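Local coordinates for protein alpha-L-rhamnosidase (Streptomyces avermitilis, PDB 3W5M) that hydrolyses terminal non-reducing alpha-L-rhamnose residues from plant glycosides and gum arabic, and binds L-rhamnose through a calcium-dependent carbohydrate-binding module, at residues A[178-183]-A[226-231]; A[140-145]-A[155-160]; A[174-179]-A[234-239]. One frame throughout, in Å; residues are numbered along the deposited sequence.

Contact 1 of 3, residues A[178-183]-A[226-231]; sequences ADNVYA and ASNASV. With CA (calcium ion), chain B.
D179, N180 and N228 converge on one calcium ion, each lending a single side-chain oxygen: the metal lies 2.4 Å from D179 OD1, 2.6 Å from N180 OD1 and 2.3 Å from N228 OD1. The backbone O of P233 and three waters complete the shell. N180 OD1 does double duty, also accepting A229 N at 2.8 Å along a nearly straight N-H (169°) that arrives from above the amide plane. D179 and N228 run side by side with CG anti to the backbone N in both (chi1 -176°), but their terminal planes stand 85° apart. W292 NE1 and a calcium-bound water hold D179 OD2, while P153 O and G232 O take N228 ND2, fixing the turn of each group. Behind the site the two antiparallel strands of this CBM67 module form a classic beta bulge: N180 N (2.9 Å) and V181 N (3.2 Å) both donate to S227 O, after a cis peptide that precedes N180. D179 and N180 also bind L-rhamnose, and removing calcium abolishes that binding. Beyond the bulge S227 N returns a 3.0 Å bond to V181 O, and V181 CG2 packs on S227 CB at 3.6 Å.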
loop_
_atom_site.group_PDB
_atom_site.type_symbol
_atom_site.label_atom_id
_atom_site.label_comp_id
_atom_site.label_asym_id
_atom_site.label_seq_id
_atom_site.Cartn_x
_atom_site.Cartn_y
_atom_site.Cartn_z
ATOM N N ALA A 178 -19.895 -28.259 -3.822
ATOM C CA ALA A 178 -21.215 -28.626 -4.359
ATOM C C ALA A 178 -21.823 -27.475 -5.113
ATOM O O ALA A 178 -21.634 -26.325 -4.741
ATOM C CB ALA A 178 -22.168 -29.070 -3.251
ATOM N N ASP A 179 -22.545 -27.821 -6.166
ATOM C CA ASP A 179 -23.491 -26.931 -6.811
ATOM C C ASP A 179 -24.881 -27.346 -6.277
ATOM O O ASP A 179 -25.448 -28.321 -6.778
ATOM C CB ASP A 179 -23.403 -27.192 -8.323
ATOM C CG ASP A 179 -24.295 -26.247 -9.142
ATOM O OD1 ASP A 179 -25.223 -25.686 -8.562
ATOM O OD2 ASP A 179 -24.089 -26.116 -10.358
ATOM N N ASN A 180 -25.467 -26.653 -5.284
ATOM C CA ASN A 180 -24.990 -25.380 -4.733
ATOM C C ASN A 180 -24.425 -25.406 -3.332
ATOM O O ASN A 180 -23.512 -24.631 -3.028
ATOM C CB ASN A 180 -26.128 -24.350 -4.768
ATOM C CG ASN A 180 -26.499 -23.991 -6.181
ATOM O OD1 ASN A 180 -27.463 -24.528 -6.741
ATOM N ND2 ASN A 180 -25.682 -23.138 -6.803
ATOM N N VAL A 181 -24.967 -26.265 -2.471
ATOM C CA VAL A 181 -24.482 -26.320 -1.077
ATOM C C VAL A 181 -24.448 -27.747 -0.545
ATOM O O VAL A 181 -25.091 -28.649 -1.114
ATOM C CB VAL A 181 -25.345 -25.470 -0.102
ATOM C CG1 VAL A 181 -25.238 -23.980 -0.414
ATOM C CG2 VAL A 181 -26.802 -25.933 -0.083
ATOM N N TYR A 182 -23.734 -27.944 0.565
ATOM C CA TYR A 182 -23.584 -29.275 1.151
ATOM C C TYR A 182 -23.506 -29.203 2.680
ATOM O O TYR A 182 -23.217 -28.144 3.244
ATOM C CB TYR A 182 -22.354 -29.986 0.584
ATOM C CG TYR A 182 -21.062 -29.272 0.896
ATOM C CD1 TYR A 182 -20.435 -29.438 2.127
ATOM C CD2 TYR A 182 -20.482 -28.401 -0.025
ATOM C CE1 TYR A 182 -19.263 -28.762 2.434
ATOM C CE2 TYR A 182 -19.302 -27.729 0.268
ATOM C CZ TYR A 182 -18.694 -27.920 1.504
ATOM O OH TYR A 182 -17.536 -27.242 1.803
ATOM N N ALA A 183 -23.785 -30.329 3.339
ATOM C CA ALA A 183 -23.451 -30.518 4.757
ATOM C C ALA A 183 -22.942 -31.954 4.880
ATOM O O ALA A 183 -23.648 -32.898 4.534
ATOM C CB ALA A 183 -24.670 -30.295 5.640
ATOM N N ALA A 226 -27.062 -32.311 0.093
ATOM C CA ALA A 226 -26.674 -31.297 -0.870
ATOM C C ALA A 226 -27.950 -30.729 -1.446
ATOM O O ALA A 226 -28.923 -31.464 -1.651
ATOM C CB ALA A 226 -25.811 -31.899 -1.969
ATOM N N SER A 227 -27.940 -29.424 -1.722
ATOM C CA SER A 227 -29.136 -28.748 -2.218
ATOM C C SER A 227 -28.840 -27.986 -3.494
ATOM O O SER A 227 -27.784 -27.354 -3.632
ATOM C CB SER A 227 -29.711 -27.805 -1.159
ATOM O OG SER A 227 -30.049 -28.551 0.005
ATOM N N ASN A 228 -29.781 -28.043 -4.428
ATOM C CA ASN A 228 -29.676 -27.250 -5.655
ATOM C C ASN A 228 -30.571 -26.036 -5.464
ATOM O O ASN A 228 -31.736 -26.188 -5.074
ATOM C CB ASN A 228 -30.139 -28.096 -6.837
ATOM C CG ASN A 228 -29.979 -27.394 -8.191
ATOM O OD1 ASN A 228 -29.208 -26.455 -8.345
ATOM N ND2 ASN A 228 -30.717 -27.882 -9.184
ATOM N N ALA A 229 -30.030 -24.845 -5.725
ATOM C CA ALA A 229 -30.700 -23.573 -5.370
ATOM C C ALA A 229 -31.821 -23.163 -6.319
ATOM O O ALA A 229 -32.749 -22.425 -5.944
ATOM C CB ALA A 229 -29.673 -22.462 -5.268
ATOM N N SER A 230 -31.742 -23.625 -7.555
ATOM C CA SER A 230 -32.761 -23.330 -8.537
ATOM C C SER A 230 -32.704 -24.400 -9.615
ATOM O O SER A 230 -31.726 -25.148 -9.703
ATOM C CB SER A 230 -32.504 -21.953 -9.154
ATOM O OG SER A 230 -31.246 -21.963 -9.789
ATOM N N VAL A 231 -33.735 -24.471 -10.445
ATOM C CA VAL A 231 -33.754 -25.438 -11.529
ATOM C C VAL A 231 -32.583 -25.167 -12.472
ATOM O O VAL A 231 -32.420 -24.051 -12.984
ATOM C CB VAL A 231 -35.104 -25.412 -12.287
ATOM C CG1 VAL A 231 -35.063 -26.322 -13.508
ATOM C CG2 VAL A 231 -36.230 -25.843 -11.366
HETATM CA CA CA B . -27.425 -25.260 -9.262
HETATM O O HOH W 1 -25.925 -24.373 -11.227
HETATM O O HOH W 2 -27.080 -22.703 -9.503
HETATM O O HOH W 3 -29.182 -24.497 -10.733
#

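Contact 2 of 3, residues A[140-145]-A[155-160]; sequences WIWFPE and ATRWFR
E145 OE2 is gripped from two sides of the contact, by R157 NE at 2.7 Å, above the carboxylate plane, and by W142 NE1 at 2.9 Å on its anti lone pair. R157 NH2 reaches the syn lone pair of E145 OE1 at 2.8 Å, giving a side-on, two-nitrogen salt bridge; the two side chains reach toward each other tip to tip, their carboxylate and guanidinium planes 47° apart. R157 CG, anti to the carbonyl carbon (chi1 -57°), lies over the rim of one face of the W142 indole, 3.6 Å from W142 CZ2. P144 centres an inverse gamma turn, closed by E145 N on F143 O, which follows strand 139-142 of the CBM67 beta-sandwich; residues 156-160, in another sheet, run at 111° to residues 140-142. An alanine at R157 would probably leave the E145 carboxylate without its charged mate and open a gap over the W142 ring. R157 NH1 turns back to its own strand, donating to T156 O at 3.0 Å. F143 CB sits against R157 CD at 3.6 Å. Next along, the edge of the F159 ring meets the backbone, CE2 lying 3.6 Å from W142 C, and I141 CD1 slides past F159 CD2 at 4.1 Å.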
loop_
_atom_site.group_PDB
_atom_site.type_symbol
_atom_site.label_atom_id
_atom_site.label_comp_id
_atom_site.label_asym_id
_atom_site.label_seq_id
_atom_site.Cartn_x
_atom_site.Cartn_y
_atom_site.Cartn_z
ATOM N N TRP A 140 -18.492 -35.696 -10.040
ATOM C CA TRP A 140 -19.645 -34.960 -9.544
ATOM C C TRP A 140 -20.818 -35.916 -9.520
ATOM O O TRP A 140 -21.078 -36.582 -10.523
ATOM C CB TRP A 140 -20.021 -33.803 -10.464
ATOM C CG TRP A 140 -18.980 -32.731 -10.533
ATOM C CD1 TRP A 140 -17.931 -32.675 -11.381
ATOM C CD2 TRP A 140 -18.947 -31.527 -9.764
ATOM N NE1 TRP A 140 -17.198 -31.528 -11.160
ATOM C CE2 TRP A 140 -17.805 -30.800 -10.174
ATOM C CE3 TRP A 140 -19.769 -30.991 -8.758
ATOM C CZ2 TRP A 140 -17.470 -29.547 -9.633
ATOM C CZ3 TRP A 140 -19.423 -29.768 -8.201
ATOM C CH2 TRP A 140 -18.280 -29.053 -8.645
ATOM N N ILE A 141 -21.487 -36.026 -8.375
ATOM C CA ILE A 141 -22.610 -36.950 -8.257
ATOM C C ILE A 141 -23.886 -36.249 -7.822
ATOM O O ILE A 141 -23.855 -35.143 -7.251
ATOM C CB ILE A 141 -22.307 -38.166 -7.325
ATOM C CG1 ILE A 141 -22.012 -37.738 -5.888
ATOM C CG2 ILE A 141 -21.159 -38.958 -7.872
ATOM C CD1 ILE A 141 -22.092 -38.903 -4.916
ATOM N N TRP A 142 -25.024 -36.889 -8.122
ATOM C CA TRP A 142 -26.321 -36.423 -7.662
ATOM C C TRP A 142 -27.226 -37.614 -7.502
ATOM O O TRP A 142 -26.815 -38.745 -7.739
ATOM C CB TRP A 142 -26.903 -35.407 -8.687
ATOM C CG TRP A 142 -27.990 -34.586 -8.160
ATOM C CD1 TRP A 142 -29.307 -34.602 -8.570
ATOM C CD2 TRP A 142 -27.902 -33.578 -7.141
ATOM N NE1 TRP A 142 -30.027 -33.673 -7.864
ATOM C CE2 TRP A 142 -29.205 -33.033 -6.979
ATOM C CE3 TRP A 142 -26.856 -33.091 -6.339
ATOM C CZ2 TRP A 142 -29.497 -32.029 -6.030
ATOM C CZ3 TRP A 142 -27.149 -32.075 -5.401
ATOM C CH2 TRP A 142 -28.464 -31.563 -5.264
ATOM N N PHE A 143 -28.460 -37.365 -7.088
ATOM C CA PHE A 143 -29.493 -38.390 -7.138
ATOM C C PHE A 143 -29.778 -38.775 -8.613
ATOM O O PHE A 143 -29.691 -37.902 -9.507
ATOM C CB PHE A 143 -30.758 -37.900 -6.424
ATOM C CG PHE A 143 -31.852 -38.937 -6.398
ATOM C CD1 PHE A 143 -31.862 -39.925 -5.415
ATOM C CD2 PHE A 143 -32.804 -38.994 -7.422
ATOM C CE1 PHE A 143 -32.843 -40.902 -5.408
ATOM C CE2 PHE A 143 -33.772 -39.994 -7.435
ATOM C CZ PHE A 143 -33.798 -40.943 -6.424
ATOM N N PRO A 144 -30.080 -40.067 -8.881
ATOM C CA PRO A 144 -30.337 -40.483 -10.265
ATOM C C PRO A 144 -31.688 -39.981 -10.750
ATOM O O PRO A 144 -32.669 -40.734 -10.767
ATOM C CB PRO A 144 -30.315 -42.021 -10.191
ATOM C CG PRO A 144 -30.667 -42.330 -8.758
ATOM C CD PRO A 144 -29.958 -41.240 -7.984
ATOM N N GLU A 145 -31.727 -38.705 -11.109
ATOM C CA GLU A 145 -32.910 -38.090 -11.734
ATOM C C GLU A 145 -32.424 -37.320 -12.973
ATOM O O GLU A 145 -31.586 -36.424 -12.868
ATOM C CB GLU A 145 -33.651 -37.173 -10.751
ATOM C CG GLU A 145 -32.764 -36.175 -10.026
ATOM C CD GLU A 145 -33.444 -35.473 -8.847
ATOM O OE1 GLU A 145 -34.673 -35.612 -8.657
ATOM O OE2 GLU A 145 -32.743 -34.764 -8.102
ATOM N N ALA A 155 -33.950 -28.730 -5.187
ATOM C CA ALA A 155 -34.302 -29.589 -4.080
ATOM C C ALA A 155 -33.054 -30.030 -3.323
ATOM O O ALA A 155 -31.921 -29.772 -3.760
ATOM C CB ALA A 155 -35.084 -30.789 -4.595
ATOM N N THR A 156 -33.282 -30.659 -2.174
ATOM C CA THR A 156 -32.223 -31.301 -1.383
ATOM C C THR A 156 -32.203 -32.795 -1.681
ATOM O O THR A 156 -33.266 -33.414 -1.836
ATOM C CB THR A 156 -32.447 -31.018 0.114
ATOM O OG1 THR A 156 -32.444 -29.605 0.298
ATOM C CG2 THR A 156 -31.348 -31.660 1.027
ATOM N N ARG A 157 -31.000 -33.366 -1.791
ATOM C CA ARG A 157 -30.826 -34.820 -1.928
ATOM C C ARG A 157 -29.861 -35.294 -0.835
ATOM O O ARG A 157 -29.086 -34.496 -0.309
ATOM C CB ARG A 157 -30.324 -35.204 -3.311
ATOM C CG ARG A 157 -31.252 -34.700 -4.425
ATOM C CD ARG A 157 -32.549 -35.476 -4.431
ATOM N NE ARG A 157 -33.477 -35.082 -5.498
ATOM C CZ ARG A 157 -34.670 -34.510 -5.304
ATOM N NH1 ARG A 157 -35.109 -34.215 -4.075
ATOM N NH2 ARG A 157 -35.458 -34.237 -6.368
ATOM N N TRP A 158 -29.963 -36.572 -0.485
ATOM C CA TRP A 158 -29.202 -37.129 0.639
ATOM C C TRP A 158 -28.343 -38.286 0.134
ATOM O O TRP A 158 -28.771 -39.040 -0.773
ATOM C CB TRP A 158 -30.187 -37.588 1.731
ATOM C CG TRP A 158 -30.942 -36.430 2.346
ATOM C CD1 TRP A 158 -30.590 -35.722 3.461
ATOM C CD2 TRP A 158 -32.166 -35.834 1.864
ATOM N NE1 TRP A 158 -31.511 -34.731 3.705
ATOM C CE2 TRP A 158 -32.481 -34.772 2.736
ATOM C CE3 TRP A 158 -33.019 -36.100 0.773
ATOM C CZ2 TRP A 158 -33.621 -33.969 2.566
ATOM C CZ3 TRP A 158 -34.136 -35.301 0.589
ATOM C CH2 TRP A 158 -34.430 -34.243 1.484
ATOM N N PHE A 159 -27.155 -38.447 0.723
ATOM C CA PHE A 159 -26.152 -39.401 0.252
ATOM C C PHE A 159 -25.455 -40.050 1.427
ATOM O O PHE A 159 -25.151 -39.355 2.417
ATOM C CB PHE A 159 -25.080 -38.682 -0.566
ATOM C CG PHE A 159 -25.650 -37.926 -1.744
ATOM C CD1 PHE A 159 -26.199 -36.666 -1.539
ATOM C CD2 PHE A 159 -25.709 -38.496 -3.020
ATOM C CE1 PHE A 159 -26.776 -35.959 -2.595
ATOM C CE2 PHE A 159 -26.273 -37.779 -4.081
ATOM C CZ PHE A 159 -26.802 -36.531 -3.865
ATOM N N ARG A 160 -25.179 -41.342 1.272
ATOM C CA ARG A 160 -24.431 -42.115 2.261
ATOM C C ARG A 160 -23.401 -43.008 1.617
ATOM O O ARG A 160 -23.613 -43.526 0.506
ATOM C CB ARG A 160 -25.389 -43.016 3.058
ATOM C CG ARG A 160 -26.223 -42.302 4.113
ATOM C CD ARG A 160 -27.222 -43.239 4.816
ATOM N NE ARG A 160 -26.610 -44.476 5.319
ATOM C CZ ARG A 160 -26.099 -44.621 6.537
ATOM N NH1 ARG A 160 -26.120 -43.617 7.398
ATOM N NH2 ARG A 160 -25.582 -45.796 6.903
#

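Contact 3 of 3, residues A[174-179]-A[234-239]; sequences LAISAD and AGWICV. With CA (calcium ion), chain B.
D179 and G235 pair at the calcium end of an antiparallel ladder, with D179 N donating to G235 O at 2.8 Å and G235 N answering to D179 O at a longer 3.3 Å. The exchange repeats at the next hydrogen-bonded pair, S177 with I237, where S177 N to I237 O and I237 N to S177 O are both 3.0 Å, and again between A175 and V239, where V239 N lies 2.9 Å from A175 O. Six bonds thus fix the strand that delivers D179 to the metal. Between them, the non-hydrogen-bonded pairs A178-W236 and I176-C238 send their side chains to one face. There A178 CB touches W236 CB at 3.5 Å, and I176 CD1 meets the indole obliquely, 4.0 Å from W236 CE3. The W236 ring makes edge-to-face contacts with F159 and W257. On the other face S177 CB rests on I237 CG2 at 4.0 Å, and S177 OG is hydrogen-bonded to the backbone O of W203, a rhamnose-binding residue. The two strands are the middle pair of a four-stranded antiparallel sheet: 207-210 flanks 171-179 and 247-252 flanks 235-244. The face bearing I176 and W236 packs against strands 181-186 and 218-227 of the facing sheet.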
loop_
_atom_site.group_PDB
_atom_site.type_symbol
_atom_site.label_atom_id
_atom_site.label_comp_id
_atom_site.label_asym_id
_atom_site.label_seq_id
_atom_site.Cartn_x
_atom_site.Cartn_y
_atom_site.Cartn_z
ATOM N N LEU A 174 -10.383 -33.889 3.711
ATOM C CA LEU A 174 -11.545 -33.942 2.837
ATOM C C LEU A 174 -11.601 -32.684 1.988
ATOM O O LEU A 174 -11.615 -31.579 2.527
ATOM C CB LEU A 174 -12.833 -34.078 3.663
ATOM C CG LEU A 174 -14.137 -34.077 2.851
ATOM C CD1 LEU A 174 -14.261 -35.325 1.993
ATOM C CD2 LEU A 174 -15.356 -33.935 3.770
ATOM N N ALA A 175 -11.614 -32.848 0.664
ATOM C CA ALA A 175 -11.842 -31.718 -0.242
ATOM C C ALA A 175 -13.255 -31.942 -0.809
ATOM O O ALA A 175 -13.603 -33.056 -1.176
ATOM C CB ALA A 175 -10.821 -31.719 -1.367
ATOM N N ILE A 176 -14.064 -30.896 -0.833
ATOM C CA ILE A 176 -15.483 -31.067 -1.167
ATOM C C ILE A 176 -16.018 -29.765 -1.770
ATOM O O ILE A 176 -15.652 -28.663 -1.356
ATOM C CB ILE A 176 -16.293 -31.526 0.069
ATOM C CG1 ILE A 176 -17.781 -31.770 -0.262
ATOM C CG2 ILE A 176 -16.174 -30.503 1.193
ATOM C CD1 ILE A 176 -18.510 -32.684 0.707
ATOM N N SER A 177 -16.857 -29.903 -2.787
ATOM C CA SER A 177 -17.532 -28.769 -3.359
ATOM C C SER A 177 -18.943 -29.196 -3.772
ATOM O O SER A 177 -19.159 -30.375 -4.050
ATOM C CB SER A 177 -16.756 -28.317 -4.600
ATOM O OG SER A 177 -17.257 -27.072 -5.066
ATOM N N ALA A 178 -19.895 -28.259 -3.822
ATOM C CA ALA A 178 -21.215 -28.626 -4.359
ATOM C C ALA A 178 -21.823 -27.475 -5.113
ATOM O O ALA A 178 -21.634 -26.325 -4.741
ATOM C CB ALA A 178 -22.168 -29.070 -3.251
ATOM N N ASP A 179 -22.545 -27.821 -6.166
ATOM C CA ASP A 179 -23.491 -26.931 -6.811
ATOM C C ASP A 179 -24.881 -27.346 -6.277
ATOM O O ASP A 179 -25.448 -28.321 -6.778
ATOM C CB ASP A 179 -23.403 -27.192 -8.323
ATOM C CG ASP A 179 -24.295 -26.247 -9.142
ATOM O OD1 ASP A 179 -25.223 -25.686 -8.562
ATOM O OD2 ASP A 179 -24.089 -26.116 -10.358
ATOM N N ALA A 234 -26.850 -29.498 -11.005
ATOM C CA ALA A 234 -26.597 -29.841 -9.612
ATOM C C ALA A 234 -25.615 -30.964 -9.598
ATOM O O ALA A 234 -25.536 -31.770 -10.537
ATOM C CB ALA A 234 -27.872 -30.268 -8.889
ATOM N N GLY A 235 -24.849 -31.010 -8.519
ATOM C CA GLY A 235 -23.914 -32.090 -8.314
ATOM C C GLY A 235 -22.987 -31.736 -7.164
ATOM O O GLY A 235 -22.804 -30.556 -6.842
ATOM N N TRP A 236 -22.347 -32.744 -6.581
ATOM C CA TRP A 236 -21.361 -32.448 -5.523
ATOM C C TRP A 236 -20.220 -33.436 -5.722
ATOM O O TRP A 236 -20.398 -34.484 -6.358
ATOM C CB TRP A 236 -21.984 -32.479 -4.097
ATOM C CG TRP A 236 -22.363 -33.840 -3.622
ATOM C CD1 TRP A 236 -23.541 -34.501 -3.857
ATOM C CD2 TRP A 236 -21.547 -34.742 -2.856
ATOM N NE1 TRP A 236 -23.503 -35.754 -3.283
ATOM C CE2 TRP A 236 -22.305 -35.921 -2.647
ATOM C CE3 TRP A 236 -20.267 -34.649 -2.301
ATOM C CZ2 TRP A 236 -21.818 -37.020 -1.921
ATOM C CZ3 TRP A 236 -19.777 -35.751 -1.569
ATOM C CH2 TRP A 236 -20.552 -36.915 -1.400
ATOM N N ILE A 237 -19.030 -33.077 -5.249
ATOM C CA ILE A 237 -17.863 -33.877 -5.530
ATOM C C ILE A 237 -16.954 -33.850 -4.291
ATOM O O ILE A 237 -16.877 -32.813 -3.594
ATOM C CB ILE A 237 -17.133 -33.266 -6.754
ATOM C CG1 ILE A 237 -15.952 -34.155 -7.212
ATOM C CG2 ILE A 237 -16.694 -31.813 -6.445
ATOM C CD1 ILE A 237 -15.433 -33.799 -8.618
ATOM N N CYS A 238 -16.269 -34.958 -3.999
ATOM C CA CYS A 238 -15.314 -34.928 -2.893
ATOM C C CYS A 238 -14.171 -35.907 -3.109
ATOM O O CYS A 238 -14.270 -36.822 -3.953
ATOM C CB CYS A 238 -16.005 -35.183 -1.534
ATOM S SG CYS A 238 -16.471 -36.912 -1.251
ATOM N N VAL A 239 -13.072 -35.683 -2.378
ATOM C CA VAL A 239 -12.050 -36.716 -2.190
ATOM C C VAL A 239 -11.690 -36.742 -0.709
ATOM O O VAL A 239 -11.465 -35.698 -0.096
ATOM C CB VAL A 239 -10.747 -36.492 -3.006
ATOM C CG1 VAL A 239 -9.776 -37.658 -2.790
ATOM C CG2 VAL A 239 -11.039 -36.350 -4.493
HETATM CA CA CA B . -27.425 -25.260 -9.262
HETATM O O HOH W 1 -25.925 -24.373 -11.227
HETATM O O HOH W 3 -29.182 -24.497 -10.733
HETATM O O HOH W 2 -27.080 -22.703 -9.503
#

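How the contacts relate
All three contacts lie in the CBM67 module, their centres 10 to 11 Å apart. Both segments of contact 2 precede the others in the chain; the first segments of contacts 1 and 3 overlap at A178 and D179. Contact 3 joins strands 171-179 and 235-244 of one sheet; strands 181-186 and 218-227 of contact 1 and segment 155-160 of contact 2 belong to another, while strand 139-142 pairs with 282-286. T156 OG1 probably hydrogen-bonds to S227 OG, and I141 N to W236 O. Past D179 the chain passes at N180 from one sheet to the other, and the calcium on which rhamnose binding depends is bound at this passage, with N228 just beyond strand 218-227.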